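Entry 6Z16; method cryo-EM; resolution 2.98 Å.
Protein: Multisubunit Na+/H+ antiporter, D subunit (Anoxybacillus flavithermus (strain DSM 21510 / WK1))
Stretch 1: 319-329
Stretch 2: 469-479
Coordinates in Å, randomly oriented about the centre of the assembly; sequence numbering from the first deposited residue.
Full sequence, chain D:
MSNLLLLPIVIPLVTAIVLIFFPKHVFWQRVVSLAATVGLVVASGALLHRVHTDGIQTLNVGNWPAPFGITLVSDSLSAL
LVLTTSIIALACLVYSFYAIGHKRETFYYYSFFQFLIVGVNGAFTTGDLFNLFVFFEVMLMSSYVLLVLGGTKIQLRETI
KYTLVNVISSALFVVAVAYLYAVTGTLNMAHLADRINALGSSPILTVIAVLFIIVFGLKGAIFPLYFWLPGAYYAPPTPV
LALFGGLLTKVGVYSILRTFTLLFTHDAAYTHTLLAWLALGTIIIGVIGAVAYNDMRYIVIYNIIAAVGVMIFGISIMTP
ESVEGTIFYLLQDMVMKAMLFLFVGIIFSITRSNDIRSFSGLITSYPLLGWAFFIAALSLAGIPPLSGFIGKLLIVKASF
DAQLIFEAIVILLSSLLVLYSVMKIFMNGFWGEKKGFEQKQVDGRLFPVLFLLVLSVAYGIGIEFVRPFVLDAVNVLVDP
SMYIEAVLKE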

# COMPACT_ATOMS: atom_id res chain seq x y z
N THR D 319 -31.35 -62.30 33.41
CA THR D 319 -30.53 -63.46 33.69
C THR D 319 -29.53 -63.65 32.56
O THR D 319 -29.85 -63.36 31.40
CB THR D 319 -31.39 -64.72 33.84
OG1 THR D 319 -32.16 -64.92 32.65
CG2 THR D 319 -32.31 -64.58 35.02
N PRO D 320 -28.31 -64.11 32.86
CA PRO D 320 -27.32 -64.30 31.79
C PRO D 320 -27.67 -65.37 30.77
O PRO D 320 -27.20 -65.29 29.63
CB PRO D 320 -26.04 -64.64 32.57
CG PRO D 320 -26.50 -65.08 33.90
CD PRO D 320 -27.73 -64.31 34.19
N GLU D 321 -28.51 -66.34 31.13
CA GLU D 321 -28.92 -67.35 30.16
C GLU D 321 -29.86 -66.76 29.12
O GLU D 321 -29.76 -67.08 27.93
CB GLU D 321 -29.57 -68.53 30.87
CG GLU D 321 -28.60 -69.38 31.68
CD GLU D 321 -28.37 -68.84 33.09
OE1 GLU D 321 -29.05 -67.87 33.47
OE2 GLU D 321 -27.50 -69.39 33.80
N SER D 322 -30.76 -65.87 29.54
CA SER D 322 -31.67 -65.22 28.61
C SER D 322 -30.93 -64.23 27.71
O SER D 322 -31.25 -64.11 26.52
CB SER D 322 -32.78 -64.52 29.38
OG SER D 322 -32.25 -63.58 30.29
N VAL D 323 -29.94 -63.53 28.26
CA VAL D 323 -29.12 -62.62 27.47
C VAL D 323 -28.30 -63.40 26.45
O VAL D 323 -28.17 -62.98 25.29
CB VAL D 323 -28.23 -61.78 28.41
CG1 VAL D 323 -27.28 -60.91 27.63
CG2 VAL D 323 -29.08 -60.91 29.30
N GLU D 324 -27.79 -64.56 26.85
CA GLU D 324 -27.04 -65.41 25.94
C GLU D 324 -27.91 -65.92 24.80
O GLU D 324 -27.52 -65.87 23.62
CB GLU D 324 -26.43 -66.56 26.74
CG GLU D 324 -25.47 -67.41 25.99
CD GLU D 324 -24.79 -68.40 26.90
OE1 GLU D 324 -25.13 -68.43 28.10
OE2 GLU D 324 -23.91 -69.13 26.42
N GLY D 325 -29.13 -66.35 25.14
CA GLY D 325 -30.05 -66.83 24.13
C GLY D 325 -30.48 -65.75 23.15
O GLY D 325 -30.58 -66.00 21.95
N THR D 326 -30.71 -64.53 23.65
CA THR D 326 -31.11 -63.49 22.71
C THR D 326 -29.95 -62.98 21.86
O THR D 326 -30.19 -62.54 20.74
CB THR D 326 -31.83 -62.34 23.43
OG1 THR D 326 -32.35 -61.43 22.45
CG2 THR D 326 -30.93 -61.58 24.35
N ILE D 327 -28.70 -63.10 22.32
CA ILE D 327 -27.56 -62.77 21.46
C ILE D 327 -27.43 -63.78 20.31
O ILE D 327 -27.26 -63.39 19.14
CB ILE D 327 -26.26 -62.67 22.28
CG1 ILE D 327 -26.29 -61.44 23.17
CG2 ILE D 327 -25.05 -62.57 21.39
CD1 ILE D 327 -25.22 -61.42 24.21
N PHE D 328 -27.50 -65.08 20.64
CA PHE D 328 -27.47 -66.12 19.60
C PHE D 328 -28.60 -65.94 18.59
O PHE D 328 -28.38 -65.99 17.36
CB PHE D 328 -27.57 -67.52 20.22
CG PHE D 328 -26.29 -68.05 20.78
CD1 PHE D 328 -25.29 -68.49 19.94
CD2 PHE D 328 -26.12 -68.20 22.14
CE1 PHE D 328 -24.12 -69.01 20.45
CE2 PHE D 328 -24.96 -68.72 22.66
CZ PHE D 328 -23.95 -69.12 21.81
N TYR D 329 -29.82 -65.70 19.09
CA TYR D 329 -30.97 -65.54 18.23
C TYR D 329 -30.87 -64.26 17.40
O TYR D 329 -31.30 -64.25 16.24
CB TYR D 329 -32.24 -65.54 19.07
CG TYR D 329 -33.51 -65.71 18.28
CD1 TYR D 329 -33.90 -66.95 17.81
CD2 TYR D 329 -34.30 -64.62 17.97
CE1 TYR D 329 -35.04 -67.11 17.08
CE2 TYR D 329 -35.45 -64.77 17.24
CZ TYR D 329 -35.82 -66.01 16.79
OH TYR D 329 -36.97 -66.17 16.05
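Stretch 2 (469-479) FVLDAVNVLVD

Stretch 2 packs on stretch 1 as helix against helix. Residues 469-477 are helical, continuing a helix that begins earlier in the chain, and Val478 and Asp479 leave it as a loop. The axis crosses that of helix 320-329 at 130°, nearer antiparallel than parallel, with a closest approach of 9.6 Å. Chain direction therefore pairs the start of one segment with the end of the other: Pro320 meets Val474 and Val478, while Ile327 and Phe328 meet Val470. The backbones come nearest at Glu324 and Val474, whose CA atoms are 6.2 Å apart. No hydrogen bond links the stretches; the contact is apolar and buries 463 Å², both sides summed.

Val470, Ala473, Val474 and Leu477 recur at the three- and four-residue spacing of a helix, so all four point their CA-to-CB bonds toward stretch 1. Two knobs interlock. Val474 (chi1 168°, t) sits among Pro320, Val323, Glu324 and Ile327. Its t rotamer divides the two methyls: CG1 lies 3.7 Å from Pro320 CB, and CG2 lies 3.8 Å from Glu324 CA and 4.0 Å from Ile327 CD1. In return, Ile327 enters the hole formed by Val470, Ala473, Val474 and Leu477. Its m,t conformation (-70°, 167°) extends CD1 to 3.7 Å from Leu477 CD1 and 4.2 Å from Ala473 CB, while the branch methyl CG2 meets Val470 CG1 at 3.7 Å. The short side chain of Ala473 takes up little of this space.

Val470 is also t (-180°), which places CG1 over one face of the Phe328 ring, 4.2 Å from its centroid and 27° off the ring normal, a CH-pi contact. Phe328 leaves its backbone sideways, but chi1 of -80° (m) brings the ring nearer, with CE2 3.8 Å from Val470 CG1. Glu324, fully extended (t,t), uses its aliphatic part here: CG is 4.0 Å from Val470 CG1, and the carboxylate OE2 is hydrogen-bonded to a residue just outside the stretches.

Leu477 (m,t; -74°, 172°) carries CD1 to 3.7 Å from Val323 CG1. Val323, itself t (175°), points toward stretch 2 and presents its other methyl, CG2, to Val478 CG1 at 4.4 Å. Past the helix end, Val478 (m, -57°) still points toward stretch 1, on the surface, with CG1 4.1 Å from Pro320 CA. Leu471 is set sideways, and Phe469, Asp472 and Val476 are out of reach of stretch 1. Asp479 (chi1 t) caps a backbone N just past the stretch.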

# COMPACT_ATOMS: atom_id res chain seq x y z
N PHE D 469 -17.03 -66.01 22.40
CA PHE D 469 -17.30 -64.61 22.09
C PHE D 469 -18.58 -64.15 22.77
O PHE D 469 -18.62 -63.10 23.42
CB PHE D 469 -17.43 -64.42 20.58
CG PHE D 469 -16.21 -64.81 19.81
CD1 PHE D 469 -15.08 -64.02 19.81
CD2 PHE D 469 -16.22 -65.96 19.04
CE1 PHE D 469 -13.97 -64.39 19.09
CE2 PHE D 469 -15.10 -66.33 18.32
CZ PHE D 469 -13.98 -65.54 18.35
N VAL D 470 -19.64 -64.96 22.66
CA VAL D 470 -20.93 -64.64 23.28
C VAL D 470 -20.82 -64.70 24.80
O VAL D 470 -21.49 -63.95 25.50
CB VAL D 470 -22.00 -65.58 22.71
CG1 VAL D 470 -23.36 -65.31 23.30
CG2 VAL D 470 -22.06 -65.44 21.20
N LEU D 471 -19.92 -65.53 25.32
CA LEU D 471 -19.72 -65.59 26.76
C LEU D 471 -19.06 -64.32 27.28
O LEU D 471 -19.45 -63.80 28.34
CB LEU D 471 -18.88 -66.81 27.13
CG LEU D 471 -18.64 -66.99 28.63
CD1 LEU D 471 -19.96 -67.18 29.35
CD2 LEU D 471 -17.70 -68.14 28.90
N ASP D 472 -18.08 -63.78 26.55
CA ASP D 472 -17.50 -62.50 26.96
C ASP D 472 -18.49 -61.35 26.78
O ASP D 472 -18.50 -60.41 27.60
CB ASP D 472 -16.21 -62.22 26.20
CG ASP D 472 -15.08 -63.12 26.64
OD1 ASP D 472 -15.11 -63.57 27.80
OD2 ASP D 472 -14.16 -63.36 25.84
N ALA D 473 -19.34 -61.43 25.75
CA ALA D 473 -20.40 -60.44 25.58
C ALA D 473 -21.38 -60.46 26.75
O ALA D 473 -21.76 -59.40 27.26
CB ALA D 473 -21.13 -60.67 24.26
N VAL D 474 -21.76 -61.65 27.21
CA VAL D 474 -22.66 -61.77 28.36
C VAL D 474 -21.97 -61.28 29.63
O VAL D 474 -22.58 -60.59 30.45
CB VAL D 474 -23.16 -63.22 28.49
CG1 VAL D 474 -23.84 -63.45 29.81
CG2 VAL D 474 -24.14 -63.51 27.39
N ASN D 475 -20.68 -61.59 29.78
CA ASN D 475 -19.94 -61.13 30.95
C ASN D 475 -19.79 -59.61 31.00
O ASN D 475 -19.62 -59.06 32.09
CB ASN D 475 -18.55 -61.77 30.98
CG ASN D 475 -18.61 -63.23 31.32
OD1 ASN D 475 -19.35 -63.64 32.21
ND2 ASN D 475 -17.83 -64.03 30.62
N VAL D 476 -19.85 -58.93 29.86
CA VAL D 476 -19.83 -57.47 29.92
C VAL D 476 -21.24 -56.87 29.97
O VAL D 476 -21.41 -55.74 30.44
CB VAL D 476 -19.00 -56.86 28.77
CG1 VAL D 476 -19.78 -56.81 27.46
CG2 VAL D 476 -18.44 -55.50 29.15
N LEU D 477 -22.27 -57.60 29.54
CA LEU D 477 -23.62 -57.04 29.58
C LEU D 477 -24.24 -57.09 30.97
O LEU D 477 -24.84 -56.11 31.41
CB LEU D 477 -24.53 -57.75 28.59
CG LEU D 477 -24.25 -57.38 27.14
CD1 LEU D 477 -25.05 -58.27 26.23
CD2 LEU D 477 -24.55 -55.92 26.90
N VAL D 478 -24.13 -58.23 31.67
CA VAL D 478 -24.73 -58.34 33.00
C VAL D 478 -23.87 -57.73 34.08
O VAL D 478 -24.24 -57.78 35.26
CB VAL D 478 -25.04 -59.80 33.37
CG1 VAL D 478 -25.93 -60.43 32.32
CG2 VAL D 478 -23.76 -60.59 33.55
N ASP D 479 -22.71 -57.17 33.73
CA ASP D 479 -21.87 -56.43 34.66
C ASP D 479 -21.40 -55.18 33.93
O ASP D 479 -20.44 -55.23 33.15
CB ASP D 479 -20.69 -57.26 35.14
CG ASP D 479 -19.98 -56.64 36.32
OD1 ASP D 479 -20.44 -55.60 36.83
OD2 ASP D 479 -18.93 -57.18 36.73